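Local coordinates for UPF0147 protein Ta0600 (Thermoplasma acidophilum DSM 1728, PDB 2QSB) that is of unknown function, a small four-helix bundle belonging to the uncharacterized UPF0147 family, at residues L11-L22 with D77-L88. Sequence-based numbering, arbitrary orientation. Where two conformers were deposited one is given.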
ATOM      1  N   LEU A  11       0.069   7.298 -10.571  1.00 10.63           N
ATOM      2  CA  LEU A  11      -0.517   6.390  -9.568  1.00 10.00           C
ATOM      3  C   LEU A  11       0.581   5.761  -8.707  1.00  9.80           C
ATOM      4  O   LEU A  11       0.448   5.688  -7.493  1.00 10.24           O
ATOM      5  CB  LEU A  11      -1.328   5.293 -10.248  1.00 11.09           C
ATOM      6  CG  LEU A  11      -2.671   5.737 -10.807  1.00 10.85           C
ATOM      7  CD1 LEU A  11      -3.223   4.648 -11.749  1.00 12.43           C
ATOM      8  CD2 LEU A  11      -3.661   6.041  -9.673  1.00 12.53           C
ATOM      9  N   PHE A  12       1.664   5.328  -9.334  1.00  9.62           N
ATOM     10  CA  PHE A  12       2.767   4.718  -8.603  1.00  9.42           C
ATOM     11  C   PHE A  12       3.390   5.699  -7.616  1.00  9.34           C
ATOM     12  O   PHE A  12       3.666   5.352  -6.467  1.00  9.53           O
ATOM     13  CB  PHE A  12       3.807   4.170  -9.581  1.00 10.17           C
ATOM     14  CG  PHE A  12       4.900   3.383  -8.924  1.00 10.04           C
ATOM     15  CD1 PHE A  12       4.712   2.031  -8.673  1.00 11.73           C
ATOM     16  CD2 PHE A  12       6.086   3.974  -8.540  1.00 10.85           C
ATOM     17  CE1 PHE A  12       5.711   1.279  -8.035  1.00 13.06           C
ATOM     18  CE2 PHE A  12       7.086   3.233  -7.897  1.00 11.67           C
ATOM     19  CZ  PHE A  12       6.897   1.891  -7.659  1.00 11.40           C
ATOM     20  N   ASN A  13       3.633   6.928  -8.081  1.00  9.15           N
ATOM     21  CA  ASN A  13       4.186   7.940  -7.197  1.00  9.31           C
ATOM     22  C   ASN A  13       3.304   8.182  -5.983  1.00  9.63           C
ATOM     23  O   ASN A  13       3.788   8.324  -4.857  1.00  9.77           O
ATOM     24  CB  ASN A  13       4.340   9.278  -7.921  1.00 10.33           C
ATOM     25  CG  ASN A  13       5.378   9.252  -8.997  1.00 11.14           C
ATOM     26  OD1 ASN A  13       6.261   8.384  -9.018  1.00 12.03           O
ATOM     27  ND2 ASN A  13       5.295  10.217  -9.912  1.00 12.72           N
ATOM     28  N   GLU A  14       1.992   8.277  -6.212  1.00  9.65           N
ATOM     29  CA  GLU A  14       1.055   8.499  -5.121  1.00 10.23           C
ATOM     30  C   GLU A  14       1.038   7.312  -4.163  1.00  9.49           C
ATOM     31  O   GLU A  14       1.031   7.512  -2.943  1.00  9.97           O
ATOM     32  CB  GLU A  14      -0.351   8.738  -5.719  1.00 11.67           C
ATOM     33  CG  GLU A  14      -0.469  10.056  -6.477  1.00 14.16           C
ATOM     34  CD  GLU A  14      -1.633  10.136  -7.453  1.00 14.62           C
ATOM     35  OE1 GLU A  14      -2.418   9.180  -7.665  1.00 14.38           O
ATOM     36  OE2 GLU A  14      -1.748  11.215  -8.055  1.00 20.37           O
ATOM     37  N   VAL A  15       1.069   6.089  -4.695  1.00  8.87           N
ATOM     38  CA  VAL A  15       1.099   4.907  -3.832  1.00  8.33           C
ATOM     39  C   VAL A  15       2.344   4.924  -2.947  1.00  8.17           C
ATOM     40  O   VAL A  15       2.253   4.632  -1.755  1.00  8.26           O
ATOM     41  CB  VAL A  15       1.000   3.618  -4.684  1.00  8.55           C
ATOM     42  CG1 VAL A  15       1.383   2.389  -3.875  1.00  9.49           C
ATOM     43  CG2 VAL A  15      -0.407   3.488  -5.272  1.00 10.76           C
HETATM   44  N   MSE A  16       3.506   5.251  -3.523  1.00  8.38           N
HETATM   45  CA  MSE A  16       4.733   5.262  -2.710  1.00  8.53           C
HETATM   46  C   MSE A  16       4.665   6.300  -1.614  1.00  8.62           C
HETATM   47  O   MSE A  16       5.044   6.023  -0.475  1.00  9.18           O
HETATM   48  CB  MSE A  16       5.936   5.486  -3.621  1.00  8.95           C
HETATM   49  CG  MSE A  16       6.300   4.283  -4.496  1.00 10.53           C
HETATM   50 SE   MSE A  16       6.881   2.686  -3.496  0.75 12.65          SE
HETATM   51  CE  MSE A  16       8.411   3.462  -2.692  1.00 14.56           C
ATOM     52  N   TYR A  17       4.167   7.489  -1.943  1.00  8.54           N
ATOM     53  CA  TYR A  17       4.049   8.549  -0.950  1.00  9.61           C
ATOM     54  C   TYR A  17       3.058   8.140   0.149  1.00  9.00           C
ATOM     55  O   TYR A  17       3.346   8.275   1.347  1.00  9.07           O
ATOM     56  CB  TYR A  17       3.553   9.832  -1.635  1.00 11.75           C
ATOM     57  CG  TYR A  17       3.113  10.874  -0.647  1.00 13.16           C
ATOM     58  CD1 TYR A  17       4.031  11.555   0.150  1.00 15.42           C
ATOM     59  CD2 TYR A  17       1.766  11.124  -0.462  1.00 14.97           C
ATOM     60  CE1 TYR A  17       3.602  12.498   1.084  1.00 17.67           C
ATOM     61  CE2 TYR A  17       1.339  12.055   0.456  1.00 18.09           C
ATOM     62  CZ  TYR A  17       2.253  12.731   1.217  1.00 16.56           C
ATOM     63  OH  TYR A  17       1.801  13.644   2.152  1.00 19.96           O
ATOM     64  N   LEU A  18       1.899   7.603  -0.248  1.00  8.36           N
ATOM     65  CA  LEU A  18       0.894   7.242   0.739  1.00  8.62           C
ATOM     66  C   LEU A  18       1.360   6.078   1.614  1.00  7.73           C
ATOM     67  O   LEU A  18       1.060   6.057   2.817  1.00  8.43           O
ATOM     68  CB  LEU A  18      -0.434   6.901   0.055  1.00  9.39           C
ATOM     69  CG  LEU A  18      -1.145   8.081  -0.630  1.00  9.36           C
ATOM     70  CD1 LEU A  18      -2.321   7.561  -1.442  1.00 10.70           C
ATOM     71  CD2 LEU A  18      -1.612   9.137   0.382  1.00 10.69           C
ATOM     72  N   LEU A  19       2.066   5.094   1.042  1.00  7.97           N
ATOM     73  CA  LEU A  19       2.618   4.015   1.863  1.00  7.98           C
ATOM     74  C   LEU A  19       3.668   4.535   2.795  1.00  8.15           C
ATOM     75  O   LEU A  19       3.756   4.084   3.944  1.00  9.16           O
ATOM     76  CB  LEU A  19       3.212   2.925   0.967  1.00  8.12           C
ATOM     77  CG  LEU A  19       2.176   1.997   0.342  1.00  7.89           C
ATOM     78  CD1 LEU A  19       2.863   1.161  -0.715  1.00  9.06           C
ATOM     79  CD2 LEU A  19       1.550   1.096   1.407  1.00  9.07           C
ATOM     80  N   ASP A  20       4.486   5.483   2.339  1.00  8.69           N
ATOM     81  CA  ASP A  20       5.467   6.056   3.249  1.00  8.91           C
ATOM     82  C   ASP A  20       4.798   6.759   4.422  1.00  9.15           C
ATOM     83  O   ASP A  20       5.195   6.554   5.591  1.00  9.83           O
ATOM     84  CB  ASP A  20       6.438   6.967   2.527  1.00  9.65           C
ATOM     85  CG  ASP A  20       7.654   7.227   3.389  1.00 10.93           C
ATOM     86  OD1 ASP A  20       8.524   6.327   3.441  1.00 11.78           O
ATOM     87  OD2 ASP A  20       7.703   8.289   4.031  1.00 12.19           O
ATOM     88  N   GLU A  21       3.800   7.583   4.127  1.00  9.85           N
ATOM     89  CA  GLU A  21       3.044   8.227   5.185  1.00  9.99           C
ATOM     90  C   GLU A  21       2.442   7.205   6.154  1.00 10.44           C
ATOM     91  O   GLU A  21       2.514   7.377   7.364  1.00 11.12           O
ATOM     92  CB  GLU A  21       1.943   9.096   4.564  1.00 11.31           C
ATOM     93  CG  GLU A  21       2.466  10.348   3.855  1.00 13.72           C
ATOM     94  CD  GLU A  21       3.117  11.327   4.808  1.00 17.37           C
ATOM     95  OE1 GLU A  21       2.356  11.999   5.530  1.00 21.42           O
ATOM     96  OE2 GLU A  21       4.364  11.431   4.846  1.00 18.50           O
ATOM     97  N   LEU A  22       1.837   6.150   5.622  1.00  9.27           N
ATOM     98  CA  LEU A  22       1.193   5.151   6.471  1.00  9.50           C
ATOM     99  C   LEU A  22       2.232   4.494   7.376  1.00  9.63           C
ATOM    100  O   LEU A  22       1.960   4.212   8.559  1.00 10.55           O
ATOM    101  CB  LEU A  22       0.428   4.134   5.587  1.00  9.67           C
ATOM    102  CG  LEU A  22      -0.361   3.068   6.340  1.00  9.39           C
ATOM    103  CD1 LEU A  22      -1.426   3.732   7.209  1.00 12.24           C
ATOM    104  CD2 LEU A  22      -0.991   2.129   5.341  1.00 11.21           C
ATOM    105  N   ASP A  77      -7.308   4.842   4.653  1.00  8.43           N
ATOM    106  CA  ASP A  77      -5.988   5.043   4.054  1.00  8.78           C
ATOM    107  C   ASP A  77      -5.552   3.810   3.266  1.00  8.09           C
ATOM    108  O   ASP A  77      -4.980   3.939   2.176  1.00  8.15           O
ATOM    109  CB  ASP A  77      -4.969   5.427   5.139  1.00  9.55           C
ATOM    110  CG  ASP A  77      -5.169   6.848   5.659  1.00 12.23           C
ATOM    111  OD1 ASP A  77      -5.908   7.650   5.065  1.00 14.24           O
ATOM    112  OD2 ASP A  77      -4.550   7.128   6.687  1.00 17.16           O
ATOM    113  N   LEU A  78      -5.832   2.624   3.819  1.00  7.87           N
ATOM    114  CA  LEU A  78      -5.533   1.383   3.133  1.00  7.90           C
ATOM    115  C   LEU A  78      -6.354   1.262   1.850  1.00  7.55           C
ATOM    116  O   LEU A  78      -5.807   0.935   0.799  1.00  7.68           O
ATOM    117  CB  LEU A  78      -5.770   0.195   4.055  1.00  8.34           C
ATOM    118  CG  LEU A  78      -4.731   0.006   5.181  1.00  8.79           C
ATOM    119  CD1 LEU A  78      -5.292  -0.891   6.250  1.00 11.10           C
ATOM    120  CD2 LEU A  78      -3.454  -0.610   4.609  1.00  9.68           C
ATOM    121  N   TYR A  79      -7.657   1.540   1.904  1.00  7.73           N
ATOM    122  CA  TYR A  79      -8.477   1.461   0.704  1.00  8.29           C
ATOM    123  C   TYR A  79      -8.051   2.446  -0.375  1.00  7.92           C
ATOM    124  O   TYR A  79      -8.139   2.138  -1.560  1.00  8.22           O
ATOM    125  CB  TYR A  79      -9.951   1.650   1.028  1.00  8.74           C
ATOM    126  CG  TYR A  79     -10.579   0.498   1.753  1.00  8.99           C
ATOM    127  CD1 TYR A  79     -10.402  -0.817   1.319  1.00  9.37           C
ATOM    128  CD2 TYR A  79     -11.402   0.738   2.847  1.00 10.27           C
ATOM    129  CE1 TYR A  79     -10.994  -1.891   2.006  1.00 10.48           C
ATOM    130  CE2 TYR A  79     -12.020  -0.314   3.518  1.00 12.15           C
ATOM    131  CZ  TYR A  79     -11.809  -1.612   3.090  1.00 11.22           C
ATOM    132  OH  TYR A  79     -12.409  -2.660   3.767  1.00 15.08           O
ATOM    133  N   THR A  80      -7.581   3.631   0.019  1.00  7.64           N
ATOM    134  CA  THR A  80      -7.092   4.602  -0.963  1.00  8.24           C
ATOM    135  C   THR A  80      -5.900   4.028  -1.739  1.00  7.77           C
ATOM    136  O   THR A  80      -5.849   4.099  -2.983  1.00  8.37           O
ATOM    137  CB  THR A  80      -6.687   5.893  -0.230  1.00  8.91           C
ATOM    138  OG1 THR A  80      -7.843   6.406   0.430  1.00 10.71           O
ATOM    139  CG2 THR A  80      -6.121   6.948  -1.169  1.00  9.67           C
ATOM    140  N   ILE A  81      -4.944   3.422  -1.011  1.00  7.34           N
ATOM    141  CA  ILE A  81      -3.775   2.836  -1.659  1.00  7.61           C
ATOM    142  C   ILE A  81      -4.180   1.637  -2.525  1.00  7.86           C
ATOM    143  O   ILE A  81      -3.727   1.522  -3.684  1.00  8.05           O
ATOM    144  CB  ILE A  81      -2.733   2.453  -0.604  1.00  7.26           C
ATOM    145  CG1 ILE A  81      -2.209   3.692   0.112  1.00  8.69           C
ATOM    146  CG2 ILE A  81      -1.589   1.700  -1.259  1.00  8.97           C
ATOM    147  CD1 ILE A  81      -1.544   3.394   1.455  1.00  8.51           C
ATOM    148  N   ILE A  82      -5.022   0.760  -1.975  1.00  7.53           N
ATOM    149  CA  ILE A  82      -5.515  -0.386  -2.732  1.00  7.20           C
ATOM    150  C   ILE A  82      -6.157   0.090  -4.039  1.00  7.70           C
ATOM    151  O   ILE A  82      -5.918  -0.503  -5.097  1.00  8.77           O
ATOM    152  CB  ILE A  82      -6.523  -1.170  -1.903  1.00  7.62           C
ATOM    153  CG1 ILE A  82      -5.804  -1.944  -0.790  1.00  8.26           C
ATOM    154  CG2 ILE A  82      -7.398  -2.091  -2.773  1.00  8.72           C
ATOM    155  CD1 ILE A  82      -6.721  -2.505   0.297  1.00  9.83           C
ATOM    156  N   SER A  83      -6.946   1.161  -3.967  0.50  7.57           N
ATOM    157  CA  SER A  83      -7.686   1.653  -5.121  0.50  7.70           C
ATOM    158  C   SER A  83      -6.786   2.165  -6.246  0.50  8.26           C
ATOM    159  O   SER A  83      -7.106   2.023  -7.433  0.50  8.70           O
ATOM    160  CB  SER A  83      -8.648   2.737  -4.673  0.50  7.64           C
ATOM    161  OG  SER A  83      -9.624   2.186  -3.804  0.50  7.91           O
ATOM    162  N   LYS A  84      -5.654   2.749  -5.875  1.00  8.36           N
ATOM    163  CA  LYS A  84      -4.678   3.212  -6.849  1.00  8.67           C
ATOM    164  C   LYS A  84      -3.898   2.041  -7.430  1.00  9.42           C
ATOM    165  O   LYS A  84      -3.626   2.010  -8.636  1.00 10.35           O
ATOM    166  CB  LYS A  84      -3.747   4.245  -6.200  1.00  9.13           C
ATOM    167  CG  LYS A  84      -4.473   5.545  -5.862  1.00  9.34           C
ATOM    168  CD  LYS A  84      -3.533   6.555  -5.250  1.00 10.38           C
ATOM    169  CE  LYS A  84      -4.185   7.858  -4.868  1.00 11.38           C
ATOM    170  NZ  LYS A  84      -4.633   8.657  -6.055  1.00 11.71           N
ATOM    171  N   LEU A  85      -3.538   1.063  -6.590  1.00  9.41           N
ATOM    172  CA  LEU A  85      -2.881  -0.135  -7.114  1.00 10.47           C
ATOM    173  C   LEU A  85      -3.758  -0.919  -8.086  1.00 10.91           C
ATOM    174  O   LEU A  85      -3.256  -1.463  -9.071  1.00 12.52           O
ATOM    175  CB  LEU A  85      -2.433  -1.048  -5.978  1.00 10.47           C
ATOM    176  CG  LEU A  85      -1.241  -0.525  -5.199  1.00 11.06           C
ATOM    177  CD1 LEU A  85      -1.122  -1.315  -3.902  1.00 12.56           C
ATOM    178  CD2 LEU A  85       0.020  -0.638  -6.087  1.00 13.61           C
ATOM    179  N   GLU A  86      -5.068  -0.968  -7.839  0.50 10.90           N
ATOM    180  CA  GLU A  86      -5.987  -1.692  -8.734  0.50 11.40           C
ATOM    181  C   GLU A  86      -6.222  -0.936 -10.034  0.50 11.77           C
ATOM    182  O   GLU A  86      -6.568  -1.524 -11.067  0.50 12.31           O
ATOM    183  CB  GLU A  86      -7.310  -1.999  -8.017  0.50 11.51           C
ATOM    184  CG  GLU A  86      -7.100  -3.018  -6.885  0.50 12.02           C
ATOM    185  CD  GLU A  86      -8.356  -3.717  -6.416  0.50 13.78           C
ATOM    186  OE1 GLU A  86      -9.387  -3.050  -6.188  0.50 16.32           O
ATOM    187  OE2 GLU A  86      -8.269  -4.945  -6.217  0.50 15.72           O
ATOM    188  N   ALA A  87      -6.034   0.372  -9.997  1.00 11.73           N
ATOM    189  CA  ALA A  87      -6.086   1.179 -11.213  1.00 12.96           C
ATOM    190  C   ALA A  87      -4.783   1.048 -12.020  1.00 14.89           C
ATOM    191  O   ALA A  87      -4.837   1.106 -13.235  1.00 18.22           O
ATOM    192  CB  ALA A  87      -6.391   2.646 -10.894  1.00 13.03           C
ATOM    193  N   LEU A  88      -3.661   0.827 -11.328  1.00 16.41           N
ATOM    194  CA  LEU A  88      -2.300   0.660 -11.903  1.00 18.96           C
ATOM    195  C   LEU A  88      -2.096  -0.725 -12.481  1.00 20.87           C
ATOM    196  O   LEU A  88      -1.413  -0.876 -13.512  1.00 22.28           O
ATOM    197  CB  LEU A  88      -1.219   0.908 -10.814  1.00 16.67           C
ATOM    198  CG  LEU A  88       0.248   0.676 -11.106  1.00 19.27           C
ATOM    199  CD1 LEU A  88       0.620   1.634 -12.236  1.00 20.14           C
ATOM    200  CD2 LEU A  88       1.035   0.935  -9.847  1.00 19.85           C
TER
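Ile81 drives into helix 6-23 as a knob, held in a hole made by Val15, Leu18, Leu19 and Leu22. Its two branches divide the work. CG1, set anti to the carbonyl carbon, lies 3.7 Å from Leu18 CB and carries CD1 on to Leu19 CD2 and Leu22 CD2, while CG2 faces Val15 CG1. One turn on, Lys84 is the second knob, among Leu11, Glu14, Val15 and Leu18, and here comes the closest carbon-to-carbon approach of the contact: its CB sits 3.5 Å from Val15 CG2. This is knobs-into-holes packing between helices 6-23 and 72-88, the first and last of a four-helix bundle; the axes of segments 11-22 and 77-88 come within 9.3 Å, and their directions lie 155° apart, close to antiparallel. The inner side of the seam joins the common core, where Val15 and Leu19 also touch Leu43 of helix 30-43, and Ile81 and Leu85 reach Leu61 and Val57 of helix 50-65. Near the C-terminal end of helix 72-88, the two methyls of Leu11 divide between neighbours, CD2 against Lys84 CB and CD1 3.8 Å from Ala87 CB. Leu88 CD2 meets the Phe12 ring at its edge, 4.0 Å from Phe12 CD1. At the other end Leu22 CD2 packs 3.8 Å from Leu78 CD2. The polar link is a salt bridge. The Lys84 chain runs extended past Glu14 CB, then bends at its last torsion (chi4 -68°), bringing NZ within 2.8 Å of Glu14 OE1; the ammonium approaches from above the carboxylate plane, 57° out of it.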